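Long-range contacts in glucosamine--fructose-6-phosphate aminotransferase [isomerizing] (PDB 3TBF), which probably catalyses, through this C-terminal isomerase domain, conversion of fructose 6-phosphate to glucosamine 6-phosphate with ammonia that the full-length enzyme takes from glutamine: residues Glu17-Gln21 with Ile159-Lys165; Gln21-Ser26 with Ile203-Met208; Phe151-Ala155 with Thr169-Ala173. One frame throughout, in Å; residues are numbered along the deposited sequence.

Contact 1: Glu17-Gln21 with Ile159-Lys165; sequences EIYEQ and IGVASTK
Glu17 and Ile18 are helical, in helix 13-19; by Gln21 the chain is helical again, in helix 21-30. Ile159-Lys165 is an irregular connection, extended at Gly160, Ala162 and Ser163 (psi 140-148°), that reaches the N-cap position at Thr164 and enters helix 165-184 at Lys165. In CA register, Ile18 pairs with Thr164 (CA-CA 5.9 Å) and Gln21 with Lys165 (CA-CA 5.4 Å). Glu17, chi1 m, spreads its carboxylate over two successive backbone amides: Ile159 N donates to Glu17 OE2 at 3.0 Å and Gly160 N to Glu17 OE1 at 3.1 Å, a bidentate grip on the loop. Lys165, chi1 p and then fully extended, runs back along Glu17, with its CE 3.8 Å from Glu17 CG, and its NZ forms a salt bridge with Glu20 OE1 at 2.9 Å; NZ also bonds to the carbonyl of Val157. Beside this polar network, Ile18 CG1 packs on Thr164 CG2 at 3.6 Å, and Gln21 CG lies 3.7 Å from Lys165 CB. The Gln21 amide turns back, NE2 to Ile18 O at 2.8 Å, while its OE1 bonds to Thr168. Gly160 O also takes a bond from Gln361 of the C-terminal tail. The loop held here is the beta-to-alpha connection of an SIS domain, leading from edge strand 149-152 of the first parallel sheet into helix 165-184.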
loop_
_atom_site.group_PDB
_atom_site.type_symbol
_atom_site.label_atom_id
_atom_site.label_comp_id
_atom_site.label_asym_id
_atom_site.label_seq_id
_atom_site.Cartn_x
_atom_site.Cartn_y
_atom_site.Cartn_z
ATOM N N GLU A 17 25.791 -4.634 -11.885
ATOM C CA GLU A 17 24.504 -5.254 -12.064
ATOM C C GLU A 17 23.549 -4.294 -12.685
ATOM O O GLU A 17 22.709 -4.681 -13.476
ATOM C CB GLU A 17 23.988 -5.833 -10.760
ATOM C CG GLU A 17 24.665 -7.198 -10.464
ATOM C CD GLU A 17 24.873 -7.512 -8.964
ATOM O OE1 GLU A 17 24.033 -7.093 -8.130
ATOM O OE2 GLU A 17 25.878 -8.198 -8.628
ATOM N N ILE A 18 23.675 -3.028 -12.360
ATOM C CA ILE A 18 22.838 -2.049 -12.997
ATOM C C ILE A 18 23.182 -2.037 -14.470
ATOM O O ILE A 18 22.287 -1.961 -15.302
ATOM C CB ILE A 18 23.061 -0.685 -12.411
ATOM C CG1 ILE A 18 22.439 -0.616 -11.028
ATOM C CG2 ILE A 18 22.454 0.333 -13.266
ATOM C CD1 ILE A 18 22.822 0.606 -10.253
ATOM N N TYR A 19 24.471 -2.159 -14.780
ATOM C CA TYR A 19 24.917 -2.153 -16.176
ATOM C C TYR A 19 24.730 -3.455 -16.905
ATOM O O TYR A 19 24.898 -3.449 -18.093
ATOM C CB TYR A 19 26.364 -1.708 -16.318
ATOM C CG TYR A 19 26.476 -0.217 -16.377
ATOM C CD1 TYR A 19 26.465 0.539 -15.228
ATOM C CD2 TYR A 19 26.611 0.437 -17.585
ATOM C CE1 TYR A 19 26.590 1.921 -15.278
ATOM C CE2 TYR A 19 26.751 1.808 -17.646
ATOM C CZ TYR A 19 26.744 2.549 -16.476
ATOM O OH TYR A 19 26.832 3.930 -16.513
ATOM N N GLU A 20 24.355 -4.539 -16.221
ATOM C CA GLU A 20 24.018 -5.788 -16.909
ATOM C C GLU A 20 22.569 -5.805 -17.379
ATOM O O GLU A 20 22.120 -6.731 -18.021
ATOM C CB GLU A 20 24.170 -6.953 -15.960
ATOM C CG GLU A 20 25.566 -7.473 -15.739
ATOM C CD GLU A 20 25.552 -8.755 -14.876
ATOM O OE1 GLU A 20 25.459 -8.665 -13.627
ATOM O OE2 GLU A 20 25.615 -9.855 -15.459
ATOM N N GLN A 21 21.794 -4.789 -17.042
ATOM C CA GLN A 21 20.358 -4.885 -17.256
ATOM C C GLN A 21 19.953 -4.970 -18.695
ATOM O O GLN A 21 19.039 -5.656 -19.034
ATOM C CB GLN A 21 19.623 -3.752 -16.520
ATOM C CG GLN A 21 19.580 -4.018 -15.040
ATOM C CD GLN A 21 18.966 -2.939 -14.268
ATOM O OE1 GLN A 21 17.907 -3.119 -13.603
ATOM N NE2 GLN A 21 19.646 -1.813 -14.249
ATOM N N ILE A 159 25.050 -9.609 -6.118
ATOM C CA ILE A 159 25.831 -9.357 -4.915
ATOM C C ILE A 159 25.539 -7.951 -4.347
ATOM O O ILE A 159 25.856 -7.666 -3.208
ATOM C CB ILE A 159 27.342 -9.611 -5.221
ATOM C CG1 ILE A 159 27.575 -11.119 -5.423
ATOM C CG2 ILE A 159 28.279 -9.093 -4.104
ATOM C CD1 ILE A 159 28.920 -11.466 -5.968
ATOM N N GLY A 160 24.876 -7.088 -5.112
ATOM C CA GLY A 160 24.497 -5.772 -4.613
ATOM C C GLY A 160 23.551 -5.910 -3.427
ATOM O O GLY A 160 22.729 -6.818 -3.382
ATOM N N VAL A 161 23.683 -5.021 -2.458
ATOM C CA VAL A 161 22.777 -5.032 -1.328
ATOM C C VAL A 161 21.336 -4.893 -1.894
ATOM O O VAL A 161 20.450 -5.685 -1.553
ATOM C CB VAL A 161 23.084 -3.901 -0.275
ATOM C CG1 VAL A 161 21.961 -3.834 0.774
ATOM C CG2 VAL A 161 24.417 -4.138 0.399
ATOM N N ALA A 162 21.114 -3.900 -2.757
ATOM C CA ALA A 162 19.800 -3.743 -3.355
ATOM C C ALA A 162 19.741 -4.592 -4.596
ATOM O O ALA A 162 20.743 -4.807 -5.279
ATOM C CB ALA A 162 19.493 -2.264 -3.697
ATOM N N SER A 163 18.557 -5.100 -4.889
ATOM C CA SER A 163 18.391 -5.801 -6.124
ATOM C C SER A 163 18.073 -4.781 -7.255
ATOM O O SER A 163 17.323 -3.792 -7.078
ATOM C CB SER A 163 17.301 -6.822 -5.980
ATOM O OG SER A 163 16.090 -6.155 -6.152
ATOM N N THR A 164 18.668 -5.026 -8.411
ATOM C CA THR A 164 18.516 -4.157 -9.557
ATOM C C THR A 164 18.019 -4.989 -10.719
ATOM O O THR A 164 16.840 -4.943 -11.073
ATOM C CB THR A 164 19.829 -3.435 -9.908
ATOM O OG1 THR A 164 20.882 -4.400 -10.101
ATOM C CG2 THR A 164 20.207 -2.429 -8.805
ATOM N N LYS A 165 18.898 -5.792 -11.292
ATOM C CA LYS A 165 18.501 -6.555 -12.449
ATOM C C LYS A 165 17.421 -7.593 -12.162
ATOM O O LYS A 165 16.678 -7.975 -13.054
ATOM C CB LYS A 165 19.717 -7.153 -13.113
ATOM C CG LYS A 165 20.358 -8.221 -12.316
ATOM C CD LYS A 165 21.703 -8.551 -12.806
ATOM C CE LYS A 165 22.249 -9.731 -11.991
ATOM N NZ LYS A 165 23.374 -10.426 -12.714
#

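Contact 2: Gln21-Ser26 with Ile203-Met208; sequences QPEAVS and IRALVM
Pro22 is the centre of this contact: its CG sits 3.6 Å from Val207 CG1 and 3.9 Å from CE of selenomethionine Met208. Val207 CG1 also lies 4.2 Å from Gln21 CB, and one turn further on Val25 CG1 meets Ile203 CG2 at 3.9 Å; Val25 and Val207 both have chi1 t. Both segments are helical throughout. Their axes approach to 8.8 Å and run nearly antiparallel, at 164°, with Pro22 opposite Arg204 (CA-CA 4.8 Å). This is an antiparallel helix pair in which helix 21-30, near the start of this fragment, packs on helix 203-211, one of the helices that come before the second parallel sheet; Val172 of helix 165-184 touches both Val25 and Ile203 and closes the inner side. Toward solvent, Arg204 extends, chi1 to chi3 all t, along the start of helix 21-30, from Pro22 to Ser26. Its CD lies 3.8 Å from Pro22 O, and one face of its guanidinium covers Pro22 O and Glu23 CA. At the guanidinium edge NH1 gives a weak hydrogen bond to Ser26 OG at 3.3 Å.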
loop_
_atom_site.group_PDB
_atom_site.type_symbol
_atom_site.label_atom_id
_atom_site.label_comp_id
_atom_site.label_asym_id
_atom_site.label_seq_id
_atom_site.Cartn_x
_atom_site.Cartn_y
_atom_site.Cartn_z
ATOM N N GLN A 21 21.794 -4.789 -17.042
ATOM C CA GLN A 21 20.358 -4.885 -17.256
ATOM C C GLN A 21 19.953 -4.970 -18.695
ATOM O O GLN A 21 19.039 -5.656 -19.034
ATOM C CB GLN A 21 19.623 -3.752 -16.520
ATOM C CG GLN A 21 19.580 -4.018 -15.040
ATOM C CD GLN A 21 18.966 -2.939 -14.268
ATOM O OE1 GLN A 21 17.907 -3.119 -13.603
ATOM N NE2 GLN A 21 19.646 -1.813 -14.249
ATOM N N PRO A 22 20.636 -4.277 -19.570
ATOM C CA PRO A 22 20.284 -4.461 -20.990
ATOM C C PRO A 22 20.447 -5.892 -21.490
ATOM O O PRO A 22 19.594 -6.379 -22.191
ATOM C CB PRO A 22 21.258 -3.525 -21.714
ATOM C CG PRO A 22 21.478 -2.471 -20.725
ATOM C CD PRO A 22 21.629 -3.216 -19.408
ATOM N N GLU A 23 21.529 -6.544 -21.117
ATOM C CA GLU A 23 21.731 -7.973 -21.415
ATOM C C GLU A 23 20.649 -8.817 -20.697
ATOM O O GLU A 23 19.962 -9.646 -21.294
ATOM C CB GLU A 23 23.159 -8.379 -20.979
ATOM C CG GLU A 23 23.585 -9.789 -21.347
ATOM C CD GLU A 23 24.868 -10.273 -20.598
ATOM O OE1 GLU A 23 25.605 -9.388 -20.056
ATOM O OE2 GLU A 23 25.107 -11.529 -20.545
ATOM N N ALA A 24 20.465 -8.567 -19.423
ATOM C CA ALA A 24 19.526 -9.356 -18.627
ATOM C C ALA A 24 18.103 -9.250 -19.134
ATOM O O ALA A 24 17.384 -10.244 -19.267
ATOM C CB ALA A 24 19.579 -8.924 -17.167
ATOM N N VAL A 25 17.694 -8.030 -19.405
ATOM C CA VAL A 25 16.400 -7.802 -19.976
ATOM C C VAL A 25 16.221 -8.548 -21.267
ATOM O O VAL A 25 15.286 -9.356 -21.399
ATOM C CB VAL A 25 16.143 -6.323 -20.161
ATOM C CG1 VAL A 25 15.201 -6.090 -21.285
ATOM C CG2 VAL A 25 15.590 -5.784 -18.853
ATOM N N SER A 26 17.184 -8.401 -22.164
ATOM C CA SER A 26 17.105 -9.096 -23.438
ATOM C C SER A 26 17.218 -10.658 -23.362
ATOM O O SER A 26 16.507 -11.362 -24.073
ATOM C CB SER A 26 18.036 -8.439 -24.436
ATOM O OG SER A 26 18.914 -9.365 -24.879
ATOM N N ILE A 203 13.157 -2.434 -25.354
ATOM C CA ILE A 203 13.606 -2.020 -24.049
ATOM C C ILE A 203 15.128 -1.930 -23.904
ATOM O O ILE A 203 15.652 -1.070 -23.193
ATOM C CB ILE A 203 13.037 -2.928 -22.880
ATOM C CG1 ILE A 203 11.519 -2.740 -22.756
ATOM C CG2 ILE A 203 13.662 -2.504 -21.571
ATOM C CD1 ILE A 203 10.802 -3.602 -21.684
ATOM N N ARG A 204 15.841 -2.845 -24.524
ATOM C CA ARG A 204 17.294 -2.876 -24.397
ATOM C C ARG A 204 17.956 -1.545 -24.768
ATOM O O ARG A 204 18.734 -0.994 -24.002
ATOM C CB ARG A 204 17.858 -3.980 -25.262
ATOM C CG ARG A 204 19.346 -3.992 -25.233
ATOM C CD ARG A 204 19.959 -5.276 -25.765
ATOM N NE ARG A 204 21.392 -5.305 -25.433
ATOM C CZ ARG A 204 22.138 -6.402 -25.335
ATOM N NH1 ARG A 204 21.608 -7.599 -25.533
ATOM N NH2 ARG A 204 23.421 -6.290 -25.047
ATOM N N ALA A 205 17.619 -1.017 -25.933
ATOM C CA ALA A 205 18.158 0.274 -26.357
ATOM C C ALA A 205 17.755 1.389 -25.395
ATOM O O ALA A 205 18.523 2.290 -25.092
ATOM C CB ALA A 205 17.702 0.605 -27.789
ATOM N N LEU A 206 16.533 1.337 -24.913
ATOM C CA LEU A 206 16.044 2.429 -24.071
ATOM C C LEU A 206 16.747 2.364 -22.688
ATOM O O LEU A 206 17.069 3.390 -22.077
ATOM C CB LEU A 206 14.556 2.317 -23.979
ATOM C CG LEU A 206 13.832 2.434 -25.328
ATOM C CD1 LEU A 206 12.339 2.273 -25.076
ATOM C CD2 LEU A 206 14.120 3.757 -26.059
ATOM N N VAL A 207 17.047 1.154 -22.236
ATOM C CA VAL A 207 17.707 0.994 -20.967
ATOM C C VAL A 207 19.122 1.510 -21.084
ATOM O O VAL A 207 19.638 2.201 -20.212
ATOM C CB VAL A 207 17.648 -0.466 -20.497
ATOM C CG1 VAL A 207 18.652 -0.746 -19.360
ATOM C CG2 VAL A 207 16.187 -0.833 -20.058
HETATM N N MSE A 208 19.747 1.201 -22.202
HETATM C CA MSE A 208 21.089 1.690 -22.448
HETATM C C MSE A 208 21.147 3.219 -22.456
HETATM O O MSE A 208 22.043 3.803 -21.838
HETATM C CB MSE A 208 21.602 1.097 -23.739
HETATM C CG MSE A 208 23.003 1.494 -24.051
HETATM SE SE MSE A 208 24.280 0.628 -22.830
HETATM C CE MSE A 208 24.248 -1.326 -23.295
#

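Contact 3: Phe151-Ala155 with Thr169-Ala173; sequences FMTKA and TQLVA
Phe151 lays one face of its ring against the methyl of Ala173: Ala173 CB is 3.8 Å from the ring centroid and 27° off its normal, a CH-pi contact in which the nearest ring atom, Phe151 CE1, is 3.4 Å from that CB. Chi1 t carries the ring to the helix, and chi2 of -50° turns its face to Ala173 CB. Ala173 and Thr169 stand one helical turn apart, linked by the bond from Ala173 N to Thr169 O (2.9 Å), and both direct their CB toward the other segment. Thr153, chi1 p, fits between them by van der Waals packing, its CG2 3.4 Å from Thr169 O and 4.0 Å from Ala173 CB. Thr153 CA and Thr169 CA, 5.8 Å apart, are the nearest CA pair of the two segments. Phe151 and Thr153 face the helix while Met152, a selenomethionine, points away, the alternation expected of a strand. Here the last strand of the first parallel sheet, 149-152, and the extended residues after it lie against helix 165-184, as in the alpha/beta sandwich of SIS domains, whose parallel sheets have helices packed on their faces. Beyond the strand end the chain turns at Ala155, phi/psi -81/-20°, so that Ala155 CB sits 3.6 Å from Thr169 OG1. The two hydroxyls find their partners nearby: Thr153 OG1 bonds to Asn137 OD1, and Thr169 OG1 to Lys165 O within its own helix.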
loop_
_atom_site.group_PDB
_atom_site.type_symbol
_atom_site.label_atom_id
_atom_site.label_comp_id
_atom_site.label_asym_id
_atom_site.label_seq_id
_atom_site.Cartn_x
_atom_site.Cartn_y
_atom_site.Cartn_z
ATOM N N PHE A 151 8.115 -19.476 -14.641
ATOM C CA PHE A 151 8.709 -18.609 -15.613
ATOM C C PHE A 151 10.026 -18.078 -15.022
ATOM O O PHE A 151 10.011 -17.367 -14.016
ATOM C CB PHE A 151 7.790 -17.456 -15.932
ATOM C CG PHE A 151 8.332 -16.567 -16.970
ATOM C CD1 PHE A 151 9.638 -16.065 -16.874
ATOM C CD2 PHE A 151 7.600 -16.249 -18.078
ATOM C CE1 PHE A 151 10.188 -15.243 -17.852
ATOM C CE2 PHE A 151 8.165 -15.441 -19.083
ATOM C CZ PHE A 151 9.459 -14.932 -18.943
HETATM N N MSE A 152 11.155 -18.412 -15.668
HETATM C CA MSE A 152 12.447 -18.061 -15.147
HETATM C C MSE A 152 12.897 -16.721 -15.743
HETATM O O MSE A 152 12.870 -16.528 -16.929
HETATM C CB MSE A 152 13.476 -19.134 -15.542
HETATM C CG MSE A 152 13.111 -20.565 -15.155
HETATM SE SE MSE A 152 12.720 -20.726 -13.227
HETATM C CE MSE A 152 14.556 -20.255 -12.627
ATOM N N THR A 153 13.317 -15.805 -14.891
ATOM C CA THR A 153 14.041 -14.636 -15.307
ATOM C C THR A 153 15.480 -15.060 -15.597
ATOM O O THR A 153 15.893 -16.125 -15.225
ATOM C CB THR A 153 14.021 -13.570 -14.204
ATOM O OG1 THR A 153 14.551 -14.147 -12.989
ATOM C CG2 THR A 153 12.584 -13.067 -13.958
ATOM N N LYS A 154 16.225 -14.249 -16.328
ATOM C CA LYS A 154 17.623 -14.532 -16.564
ATOM C C LYS A 154 18.400 -13.382 -16.020
ATOM O O LYS A 154 19.057 -12.679 -16.771
ATOM C CB LYS A 154 17.943 -14.615 -18.023
ATOM C CG LYS A 154 17.127 -15.586 -18.843
ATOM C CD LYS A 154 16.847 -16.844 -18.143
ATOM C CE LYS A 154 16.814 -17.953 -19.084
ATOM N NZ LYS A 154 15.787 -18.926 -18.744
ATOM N N ALA A 155 18.291 -13.146 -14.733
ATOM C CA ALA A 155 19.034 -12.078 -14.133
ATOM C C ALA A 155 20.497 -12.469 -13.819
ATOM O O ALA A 155 21.336 -11.572 -13.702
ATOM C CB ALA A 155 18.316 -11.567 -12.894
ATOM N N THR A 169 14.099 -7.557 -14.660
ATOM C CA THR A 169 13.760 -8.816 -15.279
ATOM C C THR A 169 12.474 -9.417 -14.764
ATOM O O THR A 169 11.757 -10.117 -15.519
ATOM C CB THR A 169 14.890 -9.871 -15.162
ATOM O OG1 THR A 169 15.135 -10.191 -13.797
ATOM C CG2 THR A 169 16.172 -9.369 -15.805
ATOM N N GLN A 170 12.121 -9.152 -13.499
ATOM C CA GLN A 170 10.792 -9.582 -13.038
ATOM C C GLN A 170 9.705 -8.807 -13.740
ATOM O O GLN A 170 8.729 -9.390 -14.192
ATOM C CB GLN A 170 10.649 -9.505 -11.543
ATOM C CG GLN A 170 11.456 -10.575 -10.819
ATOM C CD GLN A 170 11.671 -10.220 -9.356
ATOM O OE1 GLN A 170 11.165 -9.212 -8.880
ATOM N NE2 GLN A 170 12.380 -11.071 -8.629
ATOM N N LEU A 171 9.889 -7.511 -13.901
ATOM C CA LEU A 171 8.966 -6.719 -14.708
ATOM C C LEU A 171 8.843 -7.268 -16.125
ATOM O O LEU A 171 7.772 -7.479 -16.627
ATOM C CB LEU A 171 9.440 -5.284 -14.778
ATOM C CG LEU A 171 8.900 -4.153 -13.850
ATOM C CD1 LEU A 171 7.939 -4.569 -12.780
ATOM C CD2 LEU A 171 10.031 -3.351 -13.272
ATOM N N VAL A 172 9.949 -7.519 -16.785
ATOM C CA VAL A 172 9.864 -8.008 -18.130
ATOM C C VAL A 172 9.128 -9.360 -18.180
ATOM O O VAL A 172 8.250 -9.550 -19.019
ATOM C CB VAL A 172 11.259 -8.081 -18.786
ATOM C CG1 VAL A 172 11.240 -8.902 -20.048
ATOM C CG2 VAL A 172 11.751 -6.705 -19.129
ATOM N N ALA A 173 9.447 -10.288 -17.274
ATOM C CA ALA A 173 8.743 -11.567 -17.263
ATOM C C ALA A 173 7.239 -11.341 -17.117
ATOM O O ALA A 173 6.433 -12.030 -17.753
ATOM C CB ALA A 173 9.274 -12.457 -16.159
#

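Overall arrangement
The three contacts cluster with centres 12-13 Å apart around helix 165-184. Contact 1 lies at its start and contact 3 one turn further along, and Val172 of contact 3 touches Val25 and Ile203 of contact 2. Contacts 1 and 2 share Gln21, where helix 13-19 gives way to helix 21-30. Contacts 1 and 3 meet at Lys165 and Ala155, contacts 2 and 3 also where Ala24 meets Thr169. Along the chain 17-21 and 21-26 come first, then 151-155, 159-165, 169-173 and finally 203-208. Helices 13-19 and 21-30 are thereby fastened to the first SIS domain and to helix 203-211, which precedes the second parallel sheet.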